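Long-range contact in putative glycerophosphodiester phosphodiesterase (Galdieria sulphuraria, PDB 2O55), which belongs to the glycerophosphoryl diester phosphodiesterase family, whose members are built on a TIM barrel: residues V4-E18 against Q237-M250. Numbering follows the deposited sequence.
Sequences VIIPKIVGHRGVGKE and QVDLICSNYPFGLM. With SO4 (sulfate ion), chain B.
V10 N donates a hydrogen bond to I241 O (2.8 Å) where strand 8-12 runs parallel to strand 240-243. This pairing joins the first and last strands of the chain and closes the TIM barrel. Backbone hydrogen bonds from K8 N to D239 O, I241 N to K8 O, S243 N to V10 O and H12 N to S243 O complete the seam. Before the strands, OE1 of the bent Q237 side chain accepts a hydrogen bond from I5 N.

Apolar contacts lie on both sides of the sheet. On one, V10 CG2 touches L240 CD2 and V10 CG1 lies near C242 SG. On the other, I9 CG2 packs on P246 CB (3.7 Å), at the start of helix 246-253.

Hydrogen bonds hold the loops after the strands. The E18 carboxylate sits at the N-terminus of that helix: OE2 accepts G248 N (3.2 Å) and, weakly, F247 N. K17 N donates a backbone hydrogen bond to N244 O, while N244 ND2 is held by F223 O and P220 O.

R13 NH2 donates to O3 of a sulfate also bound by W218 and H56. The H12 ring edge faces the same O3. The H12 chi1 of -159° turns the ring so that C242 SG lies over one face, while ND1 donates to N244 OD1 (2.8 Å).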
ATOM      1  N   VAL A   4      15.937   1.598 -20.876  1.00 25.34           N
ATOM      2  CA  VAL A   4      15.010   0.575 -20.341  1.00 23.91           C
ATOM      3  C   VAL A   4      14.823   0.600 -18.809  1.00 22.79           C
ATOM      4  O   VAL A   4      15.784   0.444 -18.067  1.00 22.74           O
ATOM      5  CB  VAL A   4      15.396  -0.864 -20.802  1.00 24.00           C
ATOM      6  CG1 VAL A   4      14.473  -1.918 -20.143  1.00 23.61           C
ATOM      7  CG2 VAL A   4      15.370  -0.974 -22.333  1.00 23.43           C
ATOM      8  N   ILE A   5      13.587   0.796 -18.356  1.00 21.54           N
ATOM      9  CA  ILE A   5      13.261   0.814 -16.918  1.00 20.35           C
ATOM     10  C   ILE A   5      12.999  -0.594 -16.362  1.00 19.93           C
ATOM     11  O   ILE A   5      12.023  -1.250 -16.737  1.00 20.12           O
ATOM     12  CB  ILE A   5      12.006   1.709 -16.585  1.00 20.16           C
ATOM     13  CG1 ILE A   5      12.141   3.135 -17.134  1.00 19.83           C
ATOM     14  CG2 ILE A   5      11.750   1.740 -15.089  1.00 19.37           C
ATOM     15  CD1 ILE A   5      10.941   4.022 -16.789  1.00 19.88           C
ATOM     16  N   ILE A   6      13.856  -1.051 -15.457  1.00 19.17           N
ATOM     17  CA  ILE A   6      13.562  -2.255 -14.679  1.00 18.48           C
ATOM     18  C   ILE A   6      12.721  -1.822 -13.458  1.00 17.85           C
ATOM     19  O   ILE A   6      13.181  -1.028 -12.631  1.00 17.56           O
ATOM     20  CB  ILE A   6      14.864  -3.014 -14.247  1.00 18.45           C
ATOM     21  CG1 ILE A   6      15.771  -3.278 -15.453  1.00 18.63           C
ATOM     22  CG2 ILE A   6      14.528  -4.336 -13.566  1.00 17.98           C
ATOM     23  CD1 ILE A   6      17.296  -3.048 -15.160  1.00 20.99           C
ATOM     24  N   PRO A   7      11.485  -2.345 -13.337  1.00 17.39           N
ATOM     25  CA  PRO A   7      10.595  -1.849 -12.276  1.00 17.03           C
ATOM     26  C   PRO A   7      11.005  -2.420 -10.934  1.00 16.51           C
ATOM     27  O   PRO A   7      11.617  -3.482 -10.887  1.00 16.83           O
ATOM     28  CB  PRO A   7       9.212  -2.386 -12.679  1.00 16.91           C
ATOM     29  CG  PRO A   7       9.396  -3.056 -14.051  1.00 17.03           C
ATOM     30  CD  PRO A   7      10.852  -3.421 -14.114  1.00 17.47           C
ATOM     31  N   LYS A   8      10.687  -1.728  -9.854  1.00 15.98           N
ATOM     32  CA  LYS A   8      10.992  -2.246  -8.523  1.00 15.90           C
ATOM     33  C   LYS A   8       9.783  -2.979  -7.928  1.00 15.35           C
ATOM     34  O   LYS A   8       8.641  -2.649  -8.262  1.00 15.45           O
ATOM     35  CB  LYS A   8      11.442  -1.108  -7.613  1.00 16.24           C
ATOM     36  CG  LYS A   8      12.756  -0.490  -8.025  1.00 17.40           C
ATOM     37  CD  LYS A   8      12.983   0.813  -7.334  1.00 20.30           C
ATOM     38  CE  LYS A   8      14.312   1.367  -7.767  1.00 23.57           C
ATOM     39  NZ  LYS A   8      14.072   2.729  -8.354  1.00 26.81           N
ATOM     40  N   ILE A   9      10.030  -3.962  -7.062  1.00 14.74           N
ATOM     41  CA  ILE A   9       8.943  -4.762  -6.477  1.00 14.35           C
ATOM     42  C   ILE A   9       8.306  -4.056  -5.286  1.00 14.37           C
ATOM     43  O   ILE A   9       9.007  -3.583  -4.395  1.00 14.34           O
ATOM     44  CB  ILE A   9       9.413  -6.148  -5.950  1.00 14.09           C
ATOM     45  CG1 ILE A   9      10.503  -6.776  -6.821  1.00 15.23           C
ATOM     46  CG2 ILE A   9       8.246  -7.086  -5.776  1.00 13.13           C
ATOM     47  CD1 ILE A   9      10.112  -6.967  -8.227  1.00 16.51           C
ATOM     48  N   VAL A  10       6.976  -4.003  -5.258  1.00 14.40           N
ATOM     49  CA  VAL A  10       6.264  -3.653  -4.031  1.00 14.57           C
ATOM     50  C   VAL A  10       5.568  -4.900  -3.494  1.00 15.13           C
ATOM     51  O   VAL A  10       4.727  -5.484  -4.187  1.00 15.91           O
ATOM     52  CB  VAL A  10       5.218  -2.563  -4.253  1.00 14.17           C
ATOM     53  CG1 VAL A  10       4.589  -2.224  -2.938  1.00 14.13           C
ATOM     54  CG2 VAL A  10       5.855  -1.339  -4.833  1.00 13.57           C
ATOM     55  N   GLY A  11       5.914  -5.314  -2.278  1.00 15.41           N
ATOM     56  CA  GLY A  11       5.292  -6.492  -1.661  1.00 15.78           C
ATOM     57  C   GLY A  11       3.868  -6.223  -1.198  1.00 16.22           C
ATOM     58  O   GLY A  11       3.660  -5.554  -0.177  1.00 16.50           O
ATOM     59  N   HIS A  12       2.891  -6.744  -1.946  1.00 16.24           N
ATOM     60  CA  HIS A  12       1.484  -6.515  -1.659  1.00 16.29           C
ATOM     61  C   HIS A  12       1.085  -7.164  -0.335  1.00 15.90           C
ATOM     62  O   HIS A  12       1.121  -8.383  -0.195  1.00 15.89           O
ATOM     63  CB  HIS A  12       0.586  -7.006  -2.804  1.00 16.43           C
ATOM     64  CG  HIS A  12      -0.783  -6.377  -2.808  1.00 18.96           C
ATOM     65  ND1 HIS A  12      -1.727  -6.641  -3.780  1.00 20.67           N
ATOM     66  CD2 HIS A  12      -1.357  -5.480  -1.966  1.00 19.67           C
ATOM     67  CE1 HIS A  12      -2.825  -5.949  -3.531  1.00 19.38           C
ATOM     68  NE2 HIS A  12      -2.627  -5.237  -2.435  1.00 20.20           N
ATOM     69  N   ARG A  13       0.718  -6.324   0.631  1.00 15.48           N
ATOM     70  CA  ARG A  13       0.404  -6.740   1.997  1.00 15.06           C
ATOM     71  C   ARG A  13       1.517  -7.574   2.625  1.00 15.06           C
ATOM     72  O   ARG A  13       1.271  -8.408   3.496  1.00 15.21           O
ATOM     73  CB  ARG A  13      -0.953  -7.450   2.040  1.00 14.92           C
ATOM     74  CG  ARG A  13      -2.081  -6.585   1.533  1.00 13.57           C
ATOM     75  CD  ARG A  13      -3.383  -7.293   1.682  1.00 12.22           C
ATOM     76  NE  ARG A  13      -4.341  -6.826   0.688  1.00 12.79           N
ATOM     77  CZ  ARG A  13      -5.450  -7.477   0.347  1.00 11.84           C
ATOM     78  NH1 ARG A  13      -5.723  -8.630   0.922  1.00 12.63           N
ATOM     79  NH2 ARG A  13      -6.278  -6.983  -0.574  1.00 10.73           N
ATOM     80  N   GLY A  14       2.743  -7.320   2.175  1.00 15.34           N
ATOM     81  CA  GLY A  14       3.921  -8.089   2.565  1.00 15.64           C
ATOM     82  C   GLY A  14       4.332  -9.083   1.488  1.00 16.16           C
ATOM     83  O   GLY A  14       4.530  -8.725   0.323  1.00 16.05           O
ATOM     84  N   VAL A  15       4.470 -10.344   1.876  1.00 16.55           N
ATOM     85  CA  VAL A  15       4.877 -11.385   0.950  1.00 16.82           C
ATOM     86  C   VAL A  15       3.713 -11.737   0.049  1.00 17.55           C
ATOM     87  O   VAL A  15       3.754 -12.718  -0.688  1.00 17.88           O
ATOM     88  CB  VAL A  15       5.308 -12.655   1.683  1.00 16.54           C
ATOM     89  CG1 VAL A  15       6.468 -12.362   2.604  1.00 15.85           C
ATOM     90  CG2 VAL A  15       4.124 -13.257   2.441  1.00 16.84           C
ATOM     91  N   GLY A  16       2.658 -10.942   0.125  1.00 18.39           N
ATOM     92  CA  GLY A  16       1.517 -11.127  -0.761  1.00 19.25           C
ATOM     93  C   GLY A  16       0.929 -12.514  -0.650  1.00 19.48           C
ATOM     94  O   GLY A  16       0.795 -13.044   0.458  1.00 19.68           O
ATOM     95  N   LYS A  17       0.601 -13.100  -1.804  1.00 19.69           N
ATOM     96  CA  LYS A  17      -0.062 -14.412  -1.873  1.00 19.59           C
ATOM     97  C   LYS A  17       0.916 -15.594  -1.869  1.00 20.05           C
ATOM     98  O   LYS A  17       0.513 -16.727  -2.137  1.00 19.84           O
ATOM     99  CB  LYS A  17      -1.024 -14.492  -3.076  1.00 19.33           C
ATOM    100  CG  LYS A  17      -2.388 -13.882  -2.800  1.00 19.02           C
ATOM    101  CD  LYS A  17      -3.241 -13.755  -4.039  1.00 18.51           C
ATOM    102  CE  LYS A  17      -4.232 -14.871  -4.141  1.00 17.24           C
ATOM    103  NZ  LYS A  17      -5.184 -14.571  -5.242  1.00 17.77           N
ATOM    104  N   GLU A  18       2.192 -15.344  -1.571  1.00 20.46           N
ATOM    105  CA  GLU A  18       3.140 -16.451  -1.433  1.00 21.19           C
ATOM    106  C   GLU A  18       2.717 -17.288  -0.210  1.00 21.94           C
ATOM    107  O   GLU A  18       1.955 -16.815   0.658  1.00 22.24           O
ATOM    108  CB  GLU A  18       4.593 -15.961  -1.312  1.00 20.74           C
ATOM    109  CG  GLU A  18       5.065 -14.982  -2.402  1.00 20.00           C
ATOM    110  CD  GLU A  18       5.581 -15.622  -3.703  1.00 19.31           C
ATOM    111  OE1 GLU A  18       5.337 -16.817  -3.990  1.00 18.46           O
ATOM    112  OE2 GLU A  18       6.242 -14.891  -4.466  1.00 19.12           O
ATOM    113  N   GLN A 237       6.661  -0.457 -19.295  1.00 10.79           N
ATOM    114  CA  GLN A 237       7.712   0.388 -18.719  1.00 11.34           C
ATOM    115  C   GLN A 237       7.272   1.132 -17.446  1.00 11.03           C
ATOM    116  O   GLN A 237       7.705   2.251 -17.186  1.00 10.91           O
ATOM    117  CB  GLN A 237       8.280   1.368 -19.769  1.00 11.74           C
ATOM    118  CG  GLN A 237       9.095   0.747 -20.917  1.00 14.15           C
ATOM    119  CD  GLN A 237      10.589   1.097 -20.833  1.00 18.89           C
ATOM    120  OE1 GLN A 237      11.318   0.577 -19.970  1.00 19.96           O
ATOM    121  NE2 GLN A 237      11.056   1.975 -21.743  1.00 20.59           N
ATOM    122  N   VAL A 238       6.416   0.496 -16.652  1.00 11.12           N
ATOM    123  CA  VAL A 238       6.050   0.976 -15.315  1.00 10.89           C
ATOM    124  C   VAL A 238       7.271   1.055 -14.403  1.00 11.17           C
ATOM    125  O   VAL A 238       8.287   0.399 -14.666  1.00 11.40           O
ATOM    126  CB  VAL A 238       5.007   0.051 -14.655  1.00 10.72           C
ATOM    127  CG1 VAL A 238       3.810  -0.081 -15.567  1.00 11.00           C
ATOM    128  CG2 VAL A 238       5.594  -1.329 -14.351  1.00  9.59           C
ATOM    129  N   ASP A 239       7.159   1.843 -13.332  1.00 11.27           N
ATOM    130  CA  ASP A 239       8.242   2.041 -12.358  1.00 11.09           C
ATOM    131  C   ASP A 239       8.224   1.027 -11.221  1.00 11.00           C
ATOM    132  O   ASP A 239       9.271   0.613 -10.730  1.00 10.29           O
ATOM    133  CB  ASP A 239       8.174   3.459 -11.808  1.00 10.94           C
ATOM    134  CG  ASP A 239       8.284   4.493 -12.909  1.00 12.74           C
ATOM    135  OD1 ASP A 239       9.364   4.587 -13.560  1.00 14.45           O
ATOM    136  OD2 ASP A 239       7.282   5.195 -13.150  1.00 14.26           O
ATOM    137  N   LEU A 240       7.028   0.628 -10.799  1.00 11.35           N
ATOM    138  CA  LEU A 240       6.897  -0.293  -9.679  1.00 11.51           C
ATOM    139  C   LEU A 240       5.777  -1.262  -9.997  1.00 12.31           C
ATOM    140  O   LEU A 240       4.907  -0.987 -10.844  1.00 12.80           O
ATOM    141  CB  LEU A 240       6.640   0.445  -8.356  1.00 11.20           C
ATOM    142  CG  LEU A 240       7.633   1.525  -7.840  1.00 10.75           C
ATOM    143  CD1 LEU A 240       7.238   2.967  -8.165  1.00  7.46           C
ATOM    144  CD2 LEU A 240       7.788   1.409  -6.369  1.00 10.58           C
ATOM    145  N   ILE A 241       5.831  -2.428  -9.364  1.00 12.51           N
ATOM    146  CA  ILE A 241       4.781  -3.421  -9.516  1.00 12.27           C
ATOM    147  C   ILE A 241       4.374  -3.912  -8.158  1.00 12.89           C
ATOM    148  O   ILE A 241       5.195  -4.492  -7.424  1.00 12.83           O
ATOM    149  CB  ILE A 241       5.224  -4.614 -10.336  1.00 11.93           C
ATOM    150  CG1 ILE A 241       5.661  -4.139 -11.729  1.00 10.36           C
ATOM    151  CG2 ILE A 241       4.081  -5.652 -10.367  1.00 11.32           C
ATOM    152  CD1 ILE A 241       6.149  -5.199 -12.625  1.00  6.96           C
ATOM    153  N   CYS A 242       3.117  -3.654  -7.817  1.00 12.86           N
ATOM    154  CA  CYS A 242       2.601  -4.116  -6.562  1.00 13.19           C
ATOM    155  C   CYS A 242       2.078  -5.519  -6.820  1.00 13.64           C
ATOM    156  O   CYS A 242       0.928  -5.703  -7.246  1.00 13.99           O
ATOM    157  CB  CYS A 242       1.518  -3.172  -6.046  1.00 13.44           C
ATOM    158  SG  CYS A 242       1.068  -3.462  -4.321  1.00 12.41           S
ATOM    159  N   SER A 243       2.947  -6.497  -6.550  1.00 14.03           N
ATOM    160  CA  SER A 243       2.760  -7.905  -6.913  1.00 14.14           C
ATOM    161  C   SER A 243       2.216  -8.760  -5.784  1.00 14.01           C
ATOM    162  O   SER A 243       2.540  -8.548  -4.623  1.00 14.04           O
ATOM    163  CB  SER A 243       4.104  -8.490  -7.340  1.00 14.34           C
ATOM    164  OG  SER A 243       3.981  -9.852  -7.726  1.00 15.64           O
ATOM    165  N   ASN A 244       1.404  -9.749  -6.134  1.00 14.03           N
ATOM    166  CA  ASN A 244       0.925 -10.722  -5.164  1.00 14.05           C
ATOM    167  C   ASN A 244       1.918 -11.861  -5.036  1.00 14.21           C
ATOM    168  O   ASN A 244       1.788 -12.717  -4.160  1.00 14.61           O
ATOM    169  CB  ASN A 244      -0.437 -11.260  -5.570  1.00 14.05           C
ATOM    170  CG  ASN A 244      -1.485 -10.162  -5.714  1.00 15.84           C
ATOM    171  OD1 ASN A 244      -1.481  -9.160  -4.991  1.00 16.75           O
ATOM    172  ND2 ASN A 244      -2.405 -10.357  -6.646  1.00 18.67           N
ATOM    173  N   TYR A 245       2.919 -11.869  -5.912  1.00 13.87           N
ATOM    174  CA  TYR A 245       3.992 -12.842  -5.835  1.00 13.55           C
ATOM    175  C   TYR A 245       5.358 -12.184  -5.992  1.00 13.50           C
ATOM    176  O   TYR A 245       6.028 -12.392  -6.999  1.00 13.67           O
ATOM    177  CB  TYR A 245       3.776 -13.920  -6.887  1.00 13.48           C
ATOM    178  CG  TYR A 245       2.494 -14.651  -6.633  1.00 13.69           C
ATOM    179  CD1 TYR A 245       1.284 -14.157  -7.137  1.00 12.30           C
ATOM    180  CD2 TYR A 245       2.480 -15.821  -5.843  1.00 12.59           C
ATOM    181  CE1 TYR A 245       0.101 -14.815  -6.883  1.00 13.34           C
ATOM    182  CE2 TYR A 245       1.306 -16.490  -5.584  1.00 12.14           C
ATOM    183  CZ  TYR A 245       0.113 -15.980  -6.105  1.00 13.71           C
ATOM    184  OH  TYR A 245      -1.077 -16.619  -5.840  1.00 14.40           O
ATOM    185  N   PRO A 246       5.783 -11.397  -4.986  1.00 13.35           N
ATOM    186  CA  PRO A 246       7.071 -10.680  -5.078  1.00 13.61           C
ATOM    187  C   PRO A 246       8.303 -11.591  -5.326  1.00 14.18           C
ATOM    188  O   PRO A 246       9.210 -11.226  -6.105  1.00 14.52           O
ATOM    189  CB  PRO A 246       7.177  -9.964  -3.721  1.00 12.97           C
ATOM    190  CG  PRO A 246       6.171 -10.616  -2.831  1.00 12.72           C
ATOM    191  CD  PRO A 246       5.096 -11.140  -3.705  1.00 13.12           C
ATOM    192  N   PHE A 247       8.328 -12.759  -4.679  1.00 14.18           N
ATOM    193  CA  PHE A 247       9.445 -13.688  -4.817  1.00 14.19           C
ATOM    194  C   PHE A 247       9.509 -14.243  -6.247  1.00 14.52           C
ATOM    195  O   PHE A 247      10.602 -14.378  -6.820  1.00 14.50           O
ATOM    196  CB  PHE A 247       9.393 -14.780  -3.736  1.00 13.85           C
ATOM    197  CG  PHE A 247       9.371 -14.231  -2.316  1.00 14.61           C
ATOM    198  CD1 PHE A 247       8.909 -15.005  -1.259  1.00 14.03           C
ATOM    199  CD2 PHE A 247       9.801 -12.912  -2.039  1.00 15.79           C
ATOM    200  CE1 PHE A 247       8.889 -14.489   0.044  1.00 14.21           C
ATOM    201  CE2 PHE A 247       9.777 -12.386  -0.735  1.00 14.30           C
ATOM    202  CZ  PHE A 247       9.315 -13.174   0.298  1.00 14.03           C
ATOM    203  N   GLY A 248       8.338 -14.523  -6.828  1.00 14.81           N
ATOM    204  CA  GLY A 248       8.235 -14.889  -8.239  1.00 15.15           C
ATOM    205  C   GLY A 248       8.656 -13.746  -9.147  1.00 15.77           C
ATOM    206  O   GLY A 248       9.370 -13.950 -10.142  1.00 16.27           O
ATOM    207  N   LEU A 249       8.218 -12.541  -8.798  1.00 15.96           N
ATOM    208  CA  LEU A 249       8.564 -11.355  -9.551  1.00 16.29           C
ATOM    209  C   LEU A 249      10.061 -11.112  -9.503  1.00 17.14           C
ATOM    210  O   LEU A 249      10.663 -10.848 -10.546  1.00 17.71           O
ATOM    211  CB  LEU A 249       7.794 -10.127  -9.047  1.00 16.14           C
ATOM    212  CG  LEU A 249       8.014  -8.795  -9.777  1.00 15.07           C
ATOM    213  CD1 LEU A 249       8.132  -8.990 -11.270  1.00 15.84           C
ATOM    214  CD2 LEU A 249       6.897  -7.823  -9.504  1.00 13.23           C
HETATM  215  N   MSE A 250      10.661 -11.201  -8.312  1.00 17.61           N
HETATM  216  CA  MSE A 250      12.106 -11.051  -8.171  1.00 18.37           C
HETATM  217  C   MSE A 250      12.841 -12.101  -9.007  1.00 17.70           C
HETATM  218  O   MSE A 250      13.767 -11.773  -9.753  1.00 17.14           O
HETATM  219  CB  MSE A 250      12.516 -11.212  -6.717  1.00 19.66           C
HETATM  220  CG  MSE A 250      13.256 -10.001  -6.104  1.00 23.90           C
HETATM  221 SE   MSE A 250      14.647  -9.019  -7.172  1.00 31.21          SE
HETATM  222  CE  MSE A 250      15.570  -7.888  -5.627  1.00 25.61           C
TER
HETATM  223  S   SO4 B   1      -6.959  -4.895  -3.336  0.75 32.29           S
HETATM  224  O1  SO4 B   1      -6.926  -4.589  -4.754  0.75 30.10           O
HETATM  225  O2  SO4 B   1      -7.995  -5.891  -3.154  0.75 31.89           O
HETATM  226  O3  SO4 B   1      -5.712  -5.523  -2.955  0.75 32.67           O
HETATM  227  O4  SO4 B   1      -7.159  -3.710  -2.496  0.75 29.78           O